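Local coordinates for bartonella effector protein (Bep) substrate of VirB T4SS (Bartonella clarridgeiae, PDB 4YK2), which is a type IV secretion effector whose BID domain, the part described here, probably serves as the signal for translocation through the VirB system, at residues A[46-58]-A[76-88]. Sequence-based numbering, arbitrary orientation. Where two conformers were deposited one is given.
With SO4 (sulfate ion), chain E.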
# COMPACT_ATOMS: atom_id res chain seq x y z
N GLN A 46 3.85 -2.43 -8.15
CA GLN A 46 4.47 -2.85 -9.40
C GLN A 46 5.28 -4.13 -9.19
O GLN A 46 5.20 -5.07 -10.00
CB GLN A 46 5.35 -1.73 -9.97
CG GLN A 46 6.25 -2.14 -11.14
CD GLN A 46 5.47 -2.67 -12.34
OE1 GLN A 46 4.33 -2.25 -12.59
NE2 GLN A 46 6.08 -3.58 -13.09
N ILE A 47 6.03 -4.19 -8.09
CA ILE A 47 6.86 -5.37 -7.81
C ILE A 47 6.02 -6.58 -7.41
O ILE A 47 6.26 -7.70 -7.87
CB ILE A 47 7.91 -5.06 -6.71
CG1 ILE A 47 8.85 -3.94 -7.15
CG2 ILE A 47 8.69 -6.32 -6.38
CD1 ILE A 47 9.74 -3.38 -6.03
N VAL A 48 5.04 -6.36 -6.54
CA VAL A 48 4.23 -7.45 -6.02
C VAL A 48 3.25 -7.99 -7.08
O VAL A 48 3.11 -9.20 -7.24
CB VAL A 48 3.47 -7.00 -4.74
CG1 VAL A 48 2.47 -8.07 -4.31
CG2 VAL A 48 4.44 -6.69 -3.62
N PHE A 49 2.59 -7.09 -7.80
CA PHE A 49 1.49 -7.47 -8.69
C PHE A 49 1.75 -7.19 -10.17
O PHE A 49 1.01 -7.66 -11.02
CB PHE A 49 0.20 -6.75 -8.29
CG PHE A 49 -0.33 -7.14 -6.94
CD1 PHE A 49 -0.80 -8.43 -6.72
CD2 PHE A 49 -0.40 -6.22 -5.91
CE1 PHE A 49 -1.31 -8.81 -5.48
CE2 PHE A 49 -0.90 -6.58 -4.66
CZ PHE A 49 -1.36 -7.88 -4.44
N GLY A 50 2.79 -6.42 -10.48
CA GLY A 50 3.02 -6.06 -11.87
C GLY A 50 2.10 -4.94 -12.32
O GLY A 50 2.01 -4.67 -13.51
N ASN A 51 1.43 -4.29 -11.38
CA ASN A 51 0.53 -3.17 -11.69
C ASN A 51 0.60 -2.17 -10.54
O ASN A 51 0.16 -2.46 -9.43
CB ASN A 51 -0.91 -3.65 -11.91
CG ASN A 51 -1.87 -2.52 -12.32
OD1 ASN A 51 -1.56 -1.33 -12.22
ND2 ASN A 51 -3.04 -2.90 -12.81
N GLN A 52 1.18 -1.01 -10.80
CA GLN A 52 1.43 -0.06 -9.71
C GLN A 52 0.12 0.47 -9.12
O GLN A 52 0.12 1.01 -8.01
CB GLN A 52 2.31 1.09 -10.20
CG GLN A 52 1.73 1.95 -11.27
CD GLN A 52 2.76 2.91 -11.83
OE1 GLN A 52 3.60 3.45 -11.09
NE2 GLN A 52 2.75 3.10 -13.14
N ASN A 53 -0.99 0.31 -9.84
CA ASN A 53 -2.29 0.73 -9.33
C ASN A 53 -3.22 -0.43 -8.99
O ASN A 53 -4.43 -0.27 -8.96
CB ASN A 53 -2.97 1.66 -10.34
CG ASN A 53 -2.16 2.92 -10.58
OD1 ASN A 53 -1.73 3.59 -9.64
ND2 ASN A 53 -1.92 3.23 -11.85
N GLN A 54 -2.65 -1.61 -8.73
CA GLN A 54 -3.45 -2.81 -8.47
C GLN A 54 -4.49 -2.60 -7.35
O GLN A 54 -5.65 -3.03 -7.46
CB GLN A 54 -2.54 -4.00 -8.09
CG GLN A 54 -3.28 -5.34 -8.05
CD GLN A 54 -3.74 -5.74 -9.44
OE1 GLN A 54 -2.94 -5.90 -10.34
NE2 GLN A 54 -5.05 -5.85 -9.62
N LEU A 55 -4.08 -1.92 -6.29
CA LEU A 55 -4.94 -1.77 -5.12
C LEU A 55 -5.63 -0.41 -5.03
O LEU A 55 -5.99 0.02 -3.93
CB LEU A 55 -4.13 -2.01 -3.85
CG LEU A 55 -3.39 -3.34 -3.77
CD1 LEU A 55 -2.52 -3.38 -2.51
CD2 LEU A 55 -4.35 -4.58 -3.84
N ALA A 56 -5.81 0.25 -6.17
CA ALA A 56 -6.48 1.57 -6.20
C ALA A 56 -7.82 1.56 -5.44
O ALA A 56 -8.11 2.47 -4.67
CB ALA A 56 -6.70 2.03 -7.66
N ASN A 57 -8.63 0.53 -5.66
CA ASN A 57 -9.91 0.44 -4.96
C ASN A 57 -9.71 0.47 -3.45
O ASN A 57 -10.35 1.24 -2.74
CB ASN A 57 -10.67 -0.85 -5.33
CG ASN A 57 -11.17 -0.84 -6.77
OD1 ASN A 57 -11.17 0.18 -7.45
ND2 ASN A 57 -11.63 -2.00 -7.23
N GLN A 58 -8.81 -0.38 -2.98
CA GLN A 58 -8.57 -0.53 -1.55
C GLN A 58 -7.99 0.75 -0.94
O GLN A 58 -8.31 1.09 0.20
CB GLN A 58 -7.64 -1.71 -1.27
CG GLN A 58 -8.31 -3.10 -1.38
CD GLN A 58 -8.61 -3.48 -2.83
OE1 GLN A 58 -7.95 -3.03 -3.77
NE2 GLN A 58 -9.64 -4.30 -3.01
N LEU A 76 -3.82 -8.95 2.58
CA LEU A 76 -2.62 -8.77 1.77
C LEU A 76 -1.47 -9.63 2.30
O LEU A 76 -0.69 -10.20 1.53
CB LEU A 76 -2.21 -7.30 1.74
CG LEU A 76 -1.08 -6.91 0.79
CD1 LEU A 76 -1.39 -7.36 -0.63
CD2 LEU A 76 -0.86 -5.38 0.83
N THR A 77 -1.37 -9.71 3.63
CA THR A 77 -0.33 -10.47 4.31
C THR A 77 -0.50 -11.96 4.12
O THR A 77 0.46 -12.67 3.81
CB THR A 77 -0.31 -10.17 5.83
OG1 THR A 77 0.03 -8.79 6.04
CG2 THR A 77 0.69 -11.07 6.56
N ASN A 78 -1.74 -12.43 4.29
CA ASN A 78 -2.02 -13.85 4.37
C ASN A 78 -2.59 -14.45 3.07
O ASN A 78 -2.42 -15.64 2.83
CB ASN A 78 -2.98 -14.10 5.53
CG ASN A 78 -2.33 -13.83 6.87
OD1 ASN A 78 -1.54 -14.63 7.35
ND2 ASN A 78 -2.66 -12.70 7.48
N SER A 79 -3.25 -13.64 2.25
CA SER A 79 -3.82 -14.13 0.99
C SER A 79 -3.71 -13.08 -0.11
O SER A 79 -4.72 -12.65 -0.67
CB SER A 79 -5.30 -14.52 1.16
OG SER A 79 -5.50 -15.36 2.28
N PRO A 80 -2.48 -12.66 -0.44
CA PRO A 80 -2.33 -11.59 -1.43
C PRO A 80 -2.94 -11.89 -2.80
O PRO A 80 -3.37 -10.96 -3.47
CB PRO A 80 -0.80 -11.44 -1.54
CG PRO A 80 -0.26 -12.73 -1.06
CD PRO A 80 -1.17 -13.12 0.05
N GLU A 81 -3.00 -13.16 -3.20
CA GLU A 81 -3.53 -13.45 -4.53
C GLU A 81 -5.07 -13.36 -4.55
O GLU A 81 -5.69 -13.48 -5.60
CB GLU A 81 -3.00 -14.80 -5.06
CG GLU A 81 -1.52 -14.67 -5.56
CD GLU A 81 -0.95 -15.89 -6.28
OE1 GLU A 81 -1.16 -17.03 -5.80
OE2 GLU A 81 -0.26 -15.70 -7.33
N SER A 82 -5.68 -13.07 -3.41
CA SER A 82 -7.08 -12.63 -3.39
C SER A 82 -7.27 -11.37 -4.22
O SER A 82 -8.31 -11.17 -4.83
CB SER A 82 -7.57 -12.36 -1.96
OG SER A 82 -7.71 -13.56 -1.23
N PHE A 83 -6.26 -10.49 -4.22
CA PHE A 83 -6.38 -9.23 -4.95
C PHE A 83 -6.05 -9.40 -6.43
O PHE A 83 -6.75 -8.86 -7.30
CB PHE A 83 -5.48 -8.15 -4.31
CG PHE A 83 -5.87 -7.80 -2.89
CD1 PHE A 83 -7.08 -7.16 -2.64
CD2 PHE A 83 -5.04 -8.09 -1.83
CE1 PHE A 83 -7.46 -6.85 -1.35
CE2 PHE A 83 -5.40 -7.76 -0.53
CZ PHE A 83 -6.61 -7.13 -0.29
N ALA A 84 -4.98 -10.13 -6.72
CA ALA A 84 -4.55 -10.39 -8.09
C ALA A 84 -3.46 -11.43 -8.03
O ALA A 84 -2.86 -11.65 -6.98
CB ALA A 84 -4.04 -9.12 -8.77
N LYS A 85 -3.17 -12.06 -9.17
CA LYS A 85 -2.03 -12.97 -9.26
C LYS A 85 -0.74 -12.22 -8.96
O LYS A 85 -0.58 -11.07 -9.38
CB LYS A 85 -1.97 -13.61 -10.65
CG LYS A 85 -0.84 -14.61 -10.81
CD LYS A 85 -1.05 -15.48 -12.04
CE LYS A 85 -0.42 -14.85 -13.25
NZ LYS A 85 1.06 -14.80 -13.10
N LEU A 86 0.18 -12.83 -8.22
CA LEU A 86 1.47 -12.20 -7.95
C LEU A 86 2.30 -12.13 -9.23
O LEU A 86 2.14 -12.97 -10.13
CB LEU A 86 2.24 -12.96 -6.88
CG LEU A 86 1.62 -13.05 -5.49
CD1 LEU A 86 2.55 -13.81 -4.56
CD2 LEU A 86 1.32 -11.68 -4.94
N ALA A 87 3.17 -11.13 -9.31
CA ALA A 87 4.09 -11.02 -10.44
C ALA A 87 4.99 -12.25 -10.50
O ALA A 87 5.19 -12.92 -9.49
CB ALA A 87 4.92 -9.75 -10.34
N GLY A 88 5.53 -12.53 -11.67
CA GLY A 88 6.37 -13.71 -11.85
C GLY A 88 5.50 -14.95 -11.97
O GLY A 88 4.30 -14.85 -12.19
S SO4 E . -3.57 -5.71 -15.36
O1 SO4 E . -2.12 -5.85 -15.37
O2 SO4 E . -4.03 -5.43 -14.00
O3 SO4 E . -4.17 -6.96 -15.81
O4 SO4 E . -3.97 -4.63 -16.27
O HOH W 1 -1.33 -9.56 -11.26
O HOH W 2 -7.18 -6.22 -7.63
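The ring of Phe49, at the end of helix 21-49, sets its edge against the carbonyl oxygens of Pro80, Ala84 and Lys85 and against CD1 of Leu76, 3.8 Å from CZ. One face is covered by CG1 of its neighbour Val48, 3.6 Å above the plane. With CG anti to the carbonyl carbon (chi1 -66°), the ring reaches across although its CB starts off away from 76-88. Beside it Val48 CG1 packs on Leu86 CD2, and Ala87 N gives Val48 O a nearly straight hydrogen bond (2.8 Å, 175°), closing this tight side. In the BID fold, a four-helix bundle topped with a hook, the contact joins the end of helix 21-49 and its turn into helix 56-64 to the chain leaving helix 69-78; Leu76 also touches helix 106-123. Farther along, Leu55 CD2 makes a CH-pi contact over one face of Phe83, 4.1 Å from the ring centroid. The other side is more open to solvent: a bend at chi2 turns the Gln54 amide onto Ala84 CB, 3.5 Å from CD, but its NE2 reaches Phe83 O through a water. Beyond it Asn51 ND2 donates a hydrogen bond to a sulfate ion, probably from the crystallisation liquor.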